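Local coordinates for phosphoenolpyruvate-protein phosphotransferase (PDB 3CI6) that probably transfers the phosphoryl group of phosphoenolpyruvate to a protein histidine, its N-terminal GAF domain being the part modelled here, at residues I161-A164 against H165-N169; L9-L12 against R13-Q17; L94-A97 against S98-E101. One frame throughout, in Å; residues are numbered along the deposited sequence.

Contact 1 (I161-A164 against H165-N169). With P4G (1-ethoxy-2-(2-ethoxyethoxy)ethane), chain F.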
loop_
_atom_site.group_PDB
_atom_site.type_symbol
_atom_site.label_atom_id
_atom_site.label_comp_id
_atom_site.label_asym_id
_atom_site.label_seq_id
_atom_site.Cartn_x
_atom_site.Cartn_y
_atom_site.Cartn_z
ATOM N N ILE B 161 -6.247 -4.124 6.466
ATOM C CA ILE B 161 -7.612 -4.076 6.982
ATOM C C ILE B 161 -8.455 -5.212 6.419
ATOM O O ILE B 161 -9.134 -5.951 7.154
ATOM C CB ILE B 161 -8.244 -2.723 6.694
ATOM C CG1 ILE B 161 -7.517 -1.607 7.441
ATOM C CG2 ILE B 161 -9.726 -2.714 7.089
ATOM C CD1 ILE B 161 -7.762 -0.200 6.809
ATOM N N ALA B 162 -8.413 -5.385 5.093
ATOM C CA ALA B 162 -9.135 -6.513 4.480
ATOM C C ALA B 162 -8.734 -7.879 5.098
ATOM O O ALA B 162 -9.576 -8.713 5.432
ATOM C CB ALA B 162 -8.898 -6.534 2.960
ATOM N N HIS B 163 -7.445 -8.081 5.298
ATOM C CA HIS B 163 -6.956 -9.303 5.899
ATOM C C HIS B 163 -7.523 -9.462 7.322
ATOM O O HIS B 163 -7.977 -10.544 7.675
ATOM C CB HIS B 163 -5.431 -9.295 5.891
ATOM C CG HIS B 163 -4.847 -10.509 6.537
ATOM N ND1 HIS B 163 -4.214 -10.460 7.757
ATOM C CD2 HIS B 163 -4.833 -11.813 6.153
ATOM C CE1 HIS B 163 -3.842 -11.686 8.098
ATOM N NE2 HIS B 163 -4.179 -12.516 7.134
ATOM N N ALA B 164 -7.527 -8.377 8.069
ATOM C CA ALA B 164 -8.014 -8.390 9.454
ATOM C C ALA B 164 -9.450 -8.813 9.506
ATOM O O ALA B 164 -9.857 -9.611 10.365
ATOM C CB ALA B 164 -7.830 -6.979 10.086
ATOM N N HIS B 165 -10.251 -8.284 8.588
ATOM C CA HIS B 165 -11.633 -8.703 8.480
ATOM C C HIS B 165 -11.725 -10.202 8.172
ATOM O O HIS B 165 -12.557 -10.934 8.773
ATOM C CB HIS B 165 -12.396 -7.966 7.376
ATOM C CG HIS B 165 -12.793 -6.562 7.709
ATOM N ND1 HIS B 165 -13.921 -6.279 8.455
ATOM C CD2 HIS B 165 -12.284 -5.364 7.323
ATOM C CE1 HIS B 165 -14.067 -4.964 8.537
ATOM N NE2 HIS B 165 -13.072 -4.382 7.883
ATOM N N ALA B 166 -10.931 -10.670 7.216
ATOM C CA ALA B 166 -11.049 -12.023 6.731
ATOM C C ALA B 166 -10.610 -13.059 7.746
ATOM O O ALA B 166 -11.035 -14.196 7.644
ATOM C CB ALA B 166 -10.249 -12.156 5.427
ATOM N N VAL B 167 -9.742 -12.702 8.693
ATOM C CA VAL B 167 -9.270 -13.623 9.701
ATOM C C VAL B 167 -9.828 -13.287 11.092
ATOM O O VAL B 167 -9.447 -13.918 12.077
ATOM C CB VAL B 167 -7.721 -13.737 9.792
ATOM C CG1 VAL B 167 -7.123 -14.147 8.452
ATOM C CG2 VAL B 167 -7.074 -12.465 10.306
ATOM N N GLY B 168 -10.743 -12.336 11.178
ATOM C CA GLY B 168 -11.309 -11.926 12.450
ATOM C C GLY B 168 -12.519 -12.728 12.817
ATOM O O GLY B 168 -12.672 -13.884 12.415
ATOM N N ASN B 169 -13.385 -12.111 13.605
ATOM C CA ASN B 169 -14.609 -12.786 13.979
ATOM C C ASN B 169 -15.407 -13.174 12.754
ATOM O O ASN B 169 -15.385 -12.463 11.727
ATOM C CB ASN B 169 -15.474 -11.857 14.833
ATOM C CG ASN B 169 -14.777 -11.414 16.125
ATOM O OD1 ASN B 169 -13.982 -12.159 16.701
ATOM N ND2 ASN B 169 -15.120 -10.220 16.601
HETATM C C8 P4G F . -12.192 -6.923 12.646
HETATM C C7 P4G F . -11.018 -6.166 12.051
HETATM O O4 P4G F . -11.511 -5.103 11.255
HETATM C C6 P4G F . -12.172 -4.192 12.091
HETATM C C5 P4G F . -12.682 -2.903 11.512
HETATM O O3 P4G F . -13.592 -2.139 12.363
HETATM C C4 P4G F . -13.721 -2.626 13.664
HETATM C C3 P4G F . -14.667 -1.723 14.349
HETATM O O2 P4G F . -15.138 -2.411 15.496
HETATM C C2 P4G F . -14.110 -2.556 16.455
HETATM C C1 P4G F . -14.482 -3.814 17.233
#
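His-165 meets Ile-161 one turn earlier, close to the end of helix 144-167. Their side chains run alongside each other in the same direction, and the methyl CG2 of Ile-161 lies 3.7 Å from CD2 of the imidazole. In the backbone, the amide N of His-165 bonds the O of Ile-161 at 3.0 Å with an N-H...O angle of 165°. With CG on the side of its own backbone N (chi1 -76°), the His-165 ring presents a face to the bound 1-ethoxy-2-(2-ethoxyethoxy)ethane, whose ether O4 sits 3.7 Å above the ring plane, over its centre. CB of Ala-164 lines the same pocket, 3.8 Å from C7 of the ligand; Leu-49, Asp-51 and Leu-58 also belong to it. Ala-166 continues the ladder, its N bonding the O of Ala-162 at 3.0 Å. Val-167 gives the last of these i to i+4 bonds, to the O of His-163, and at 139° it is clearly more bent. Its CG2 makes a CH-pi contact over one face of the His-163 ring, 4.3 Å from the centroid, while CG1 touches NE2. Gly-168 N makes a weak bond to the O of His-165, where the regular i to i+4 pattern gives way. Ile-161 packs on Val-122 of strand 116-124 and Ala-164 on Leu-25 of helix 25-40, whereas His-163 stacks edge-to-face with Tyr-124 of the second subunit.

Contact 2 (L9-L12 against R13-Q17)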
loop_
_atom_site.group_PDB
_atom_site.type_symbol
_atom_site.label_atom_id
_atom_site.label_comp_id
_atom_site.label_asym_id
_atom_site.label_seq_id
_atom_site.Cartn_x
_atom_site.Cartn_y
_atom_site.Cartn_z
ATOM N N LEU B 9 10.355 10.018 -0.754
ATOM C CA LEU B 9 10.188 8.571 -1.036
ATOM C C LEU B 9 10.824 7.707 0.049
ATOM O O LEU B 9 10.235 6.710 0.467
ATOM C CB LEU B 9 10.820 8.219 -2.379
ATOM C CG LEU B 9 10.704 6.764 -2.821
ATOM C CD1 LEU B 9 9.280 6.239 -2.970
ATOM C CD2 LEU B 9 11.471 6.575 -4.122
ATOM N N ASP B 10 12.006 8.086 0.516
ATOM C CA ASP B 10 12.675 7.370 1.605
ATOM C C ASP B 10 11.819 7.382 2.877
ATOM O O ASP B 10 11.717 6.370 3.566
ATOM C CB ASP B 10 14.049 7.932 1.940
ATOM C CG ASP B 10 15.105 7.621 0.909
ATOM O OD1 ASP B 10 14.940 6.651 0.130
ATOM O OD2 ASP B 10 16.109 8.399 0.891
ATOM N N THR B 11 11.213 8.519 3.187
ATOM C CA THR B 11 10.311 8.641 4.342
ATOM C C THR B 11 9.107 7.697 4.187
ATOM O O THR B 11 8.752 6.938 5.102
ATOM C CB THR B 11 9.874 10.073 4.508
ATOM O OG1 THR B 11 11.017 10.849 4.857
ATOM C CG2 THR B 11 8.778 10.212 5.609
ATOM N N LEU B 12 8.504 7.714 3.006
ATOM C CA LEU B 12 7.383 6.819 2.724
ATOM C C LEU B 12 7.787 5.355 2.897
ATOM O O LEU B 12 7.112 4.583 3.558
ATOM C CB LEU B 12 6.872 7.058 1.307
ATOM C CG LEU B 12 5.789 6.148 0.779
ATOM C CD1 LEU B 12 4.517 6.178 1.622
ATOM C CD2 LEU B 12 5.401 6.581 -0.633
ATOM N N ARG B 13 8.915 4.975 2.308
ATOM C CA ARG B 13 9.426 3.615 2.422
ATOM C C ARG B 13 9.646 3.218 3.879
ATOM O O ARG B 13 9.297 2.111 4.261
ATOM C CB ARG B 13 10.744 3.513 1.669
ATOM C CG ARG B 13 11.336 2.126 1.756
ATOM C CD ARG B 13 12.654 2.028 1.117
ATOM N NE ARG B 13 13.274 0.719 1.381
ATOM C CZ ARG B 13 14.314 0.254 0.691
ATOM N NH1 ARG B 13 14.815 0.962 -0.306
ATOM N NH2 ARG B 13 14.844 -0.928 1.001
ATOM N N ARG B 14 10.202 4.113 4.670
ATOM C CA ARG B 14 10.449 3.821 6.078
ATOM C C ARG B 14 9.149 3.496 6.807
ATOM O O ARG B 14 9.085 2.535 7.586
ATOM C CB ARG B 14 11.128 5.010 6.740
ATOM C CG ARG B 14 11.458 4.779 8.148
ATOM C CD ARG B 14 12.555 5.706 8.652
ATOM N NE ARG B 14 12.367 7.109 8.313
ATOM C CZ ARG B 14 11.405 7.894 8.797
ATOM N NH1 ARG B 14 11.360 9.168 8.402
ATOM N NH2 ARG B 14 10.472 7.438 9.647
ATOM N N ILE B 15 8.121 4.299 6.563
ATOM C CA ILE B 15 6.831 4.083 7.210
ATOM C C ILE B 15 6.186 2.810 6.693
ATOM O O ILE B 15 5.680 1.994 7.471
ATOM C CB ILE B 15 5.892 5.284 6.990
ATOM C CG1 ILE B 15 6.510 6.550 7.544
ATOM C CG2 ILE B 15 4.553 5.017 7.662
ATOM C CD1 ILE B 15 5.871 7.876 7.105
ATOM N N VAL B 16 6.247 2.607 5.375
ATOM C CA VAL B 16 5.664 1.399 4.793
ATOM C C VAL B 16 6.290 0.121 5.404
ATOM O O VAL B 16 5.605 -0.855 5.735
ATOM C CB VAL B 16 5.787 1.429 3.263
ATOM C CG1 VAL B 16 5.594 0.054 2.683
ATOM C CG2 VAL B 16 4.831 2.426 2.675
ATOM N N GLN B 17 7.599 0.151 5.619
ATOM C CA GLN B 17 8.300 -1.006 6.181
ATOM C C GLN B 17 7.920 -1.226 7.628
ATOM O O GLN B 17 7.691 -2.358 8.025
ATOM C CB GLN B 17 9.808 -0.903 5.940
ATOM C CG GLN B 17 10.073 -1.039 4.432
ATOM C CD GLN B 17 11.422 -1.529 4.048
ATOM O OE1 GLN B 17 12.361 -0.731 3.890
ATOM N NE2 GLN B 17 11.527 -2.855 3.821
#
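Leu-12 and Val-16 touch through CD1 and CG2, 3.9 Å apart, on the buried side of the amphipathic alpha-helix 7-20. Val-16 puts CG2 beside its own backbone N, and this branch also rests 3.3 Å from the O of Leu-12. On an adjoining side Thr-11 and Ile-15 run side by side, with the methyl CG2 of Thr-11 4.0 Å from CD1 of Ile-15. Arg-14 bends at chi3 (48°), which folds its guanidinium back across Thr-11 and leaves NH1 3.9 Å from that methyl. The hydroxyl OG1 of Thr-11 is bonded elsewhere, to the O of Met-7. Four successive i to i+4 backbone bonds set this spacing; the last, from Val-16 N to Leu-12 O, is 2.8 Å long. Further out, Leu-12, Ile-15 and Val-16 pack on Leu-153 of helix 144-167, Thr-11 meets Ala-39 of helix 25-40, and Leu-12 and Val-16 reach Leu-9 and Ala-155 of the second subunit. Arg-13, its chain extended from CG to NE, projects outward from the helix, and NH1 bonds OG of Ser-148 of the second subunit. Its NE donates to OE1 of Gln-17 at 3.0 Å, the acceptor lying in the guanidinium plane but the donor standing 50° out of the amide carbonyl plane.

Contact 3 (L94-A97 against S98-E101)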
loop_
_atom_site.group_PDB
_atom_site.type_symbol
_atom_site.label_atom_id
_atom_site.label_comp_id
_atom_site.label_asym_id
_atom_site.label_seq_id
_atom_site.Cartn_x
_atom_site.Cartn_y
_atom_site.Cartn_z
ATOM N N LEU B 94 -9.663 20.120 1.555
ATOM C CA LEU B 94 -10.225 21.435 1.800
ATOM C C LEU B 94 -9.220 22.297 2.538
ATOM O O LEU B 94 -8.927 22.080 3.719
ATOM C CB LEU B 94 -11.484 21.347 2.639
ATOM C CG LEU B 94 -12.724 20.864 1.927
ATOM C CD1 LEU B 94 -13.840 20.790 2.985
ATOM C CD2 LEU B 94 -13.074 21.793 0.784
ATOM N N GLU B 95 -8.732 23.299 1.843
ATOM C CA GLU B 95 -7.810 24.231 2.424
ATOM C C GLU B 95 -8.490 24.964 3.556
ATOM O O GLU B 95 -7.908 25.150 4.612
ATOM C CB GLU B 95 -7.338 25.246 1.383
ATOM C CG GLU B 95 -6.404 26.316 1.901
ATOM C CD GLU B 95 -5.976 27.321 0.866
ATOM O OE1 GLU B 95 -6.422 27.229 -0.310
ATOM O OE2 GLU B 95 -5.196 28.223 1.246
ATOM N N ASN B 96 -9.715 25.412 3.305
ATOM C CA ASN B 96 -10.454 26.156 4.295
ATOM C C ASN B 96 -11.794 25.475 4.513
ATOM O O ASN B 96 -12.762 25.717 3.779
ATOM C CB ASN B 96 -10.624 27.591 3.834
ATOM C CG ASN B 96 -11.221 28.477 4.914
ATOM O OD1 ASN B 96 -11.663 27.971 5.944
ATOM N ND2 ASN B 96 -11.237 29.770 4.696
ATOM N N ALA B 97 -11.827 24.600 5.508
ATOM C CA ALA B 97 -12.991 23.816 5.789
ATOM C C ALA B 97 -14.038 24.613 6.555
ATOM O O ALA B 97 -15.161 24.143 6.708
ATOM C CB ALA B 97 -12.597 22.570 6.565
ATOM N N SER B 98 -13.689 25.814 7.015
ATOM C CA SER B 98 -14.648 26.673 7.728
ATOM C C SER B 98 -15.852 27.003 6.868
ATOM O O SER B 98 -16.961 27.144 7.378
ATOM C CB SER B 98 -13.981 27.963 8.176
ATOM O OG SER B 98 -13.836 28.869 7.088
ATOM N N LYS B 99 -15.633 27.125 5.563
ATOM C CA LYS B 99 -16.713 27.434 4.635
ATOM C C LYS B 99 -17.730 26.292 4.545
ATOM O O LYS B 99 -18.841 26.486 4.049
ATOM C CB LYS B 99 -16.131 27.781 3.264
ATOM C CG LYS B 99 -15.360 29.087 3.299
ATOM C CD LYS B 99 -14.307 29.136 2.230
ATOM C CE LYS B 99 -13.764 30.536 2.037
ATOM N NZ LYS B 99 -12.630 30.540 1.053
ATOM N N HIS B 100 -17.360 25.114 5.049
ATOM C CA HIS B 100 -18.226 23.933 4.994
ATOM C C HIS B 100 -18.502 23.372 6.385
ATOM O O HIS B 100 -18.916 22.228 6.498
ATOM C CB HIS B 100 -17.565 22.857 4.117
ATOM C CG HIS B 100 -17.215 23.349 2.745
ATOM N ND1 HIS B 100 -18.110 23.312 1.699
ATOM C CD2 HIS B 100 -16.087 23.916 2.257
ATOM C CE1 HIS B 100 -17.551 23.834 0.624
ATOM N NE2 HIS B 100 -16.320 24.203 0.933
ATOM N N GLU B 101 -18.293 24.184 7.424
ATOM C CA GLU B 101 -18.371 23.702 8.818
ATOM C C GLU B 101 -19.797 23.409 9.280
ATOM O O GLU B 101 -20.039 22.501 10.092
ATOM C CB GLU B 101 -17.727 24.713 9.780
ATOM C CG GLU B 101 -17.395 24.123 11.151
ATOM C CD GLU B 101 -16.921 25.168 12.150
ATOM O OE1 GLU B 101 -16.181 26.097 11.743
ATOM O OE2 GLU B 101 -17.292 25.056 13.354
#
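Asn-96 turns its side chain onto Ser-98, and one oxygen, OD1, accepts two bonds from that residue. OG of Ser-98 donates to it at 2.6 Å and the Ser-98 amide N at 3.1 Å, both arriving from the same face of the carboxamide plane. The torsions explain the double grip: Asn-96 has CG opposite its own backbone N (chi1 -172°), which swings the amide forward along the chain, while Ser-98 holds OG between its N and its carbonyl carbon (chi1 77°). Together the two bonds probably restrict the rotation of the carboxamide. Its other end, ND2, lies 3.7 Å from CE of Lys-99, whose extended chain crosses the asparagine at about a right angle. His-100 comes back against Leu-94: CD2 of the ring is 3.9 Å from the leucine CD1, and Asn-96 O lies near the ring plane at its edge. The bond from His-100 N to Ala-97 O, 2.9 Å, closes the turn, and with CG beside its own N (chi1 -55°) the ring lies against the leucine. Leaving the edge strand 92-94 of the GAF sheet, the chain therefore makes an Asx turn, Asn-96 OD1 to Ser-98 N, that leads into a 3-10 turn.

In the fold
All three contacts are local, but their places in the fold differ. Contacts 1 and 2 lie on helices 144-167 and 7-20, which pack against each other; both are partly buried and both touch the second subunit, though their centres are 24 Å apart. Contact 3 belongs to the surface, in the loop after edge strand 92-94, on the opposite side of the chain's centre from contact 1 and untouched by another chain of the assembly. Chemistry follows place: contact 2 pairs aliphatic side chains inward and polar ones outward, contact 1 adds two imidazoles, one facing a ligand and one the dimer partner, and contact 3 relies on a side-chain amide bonding the turn.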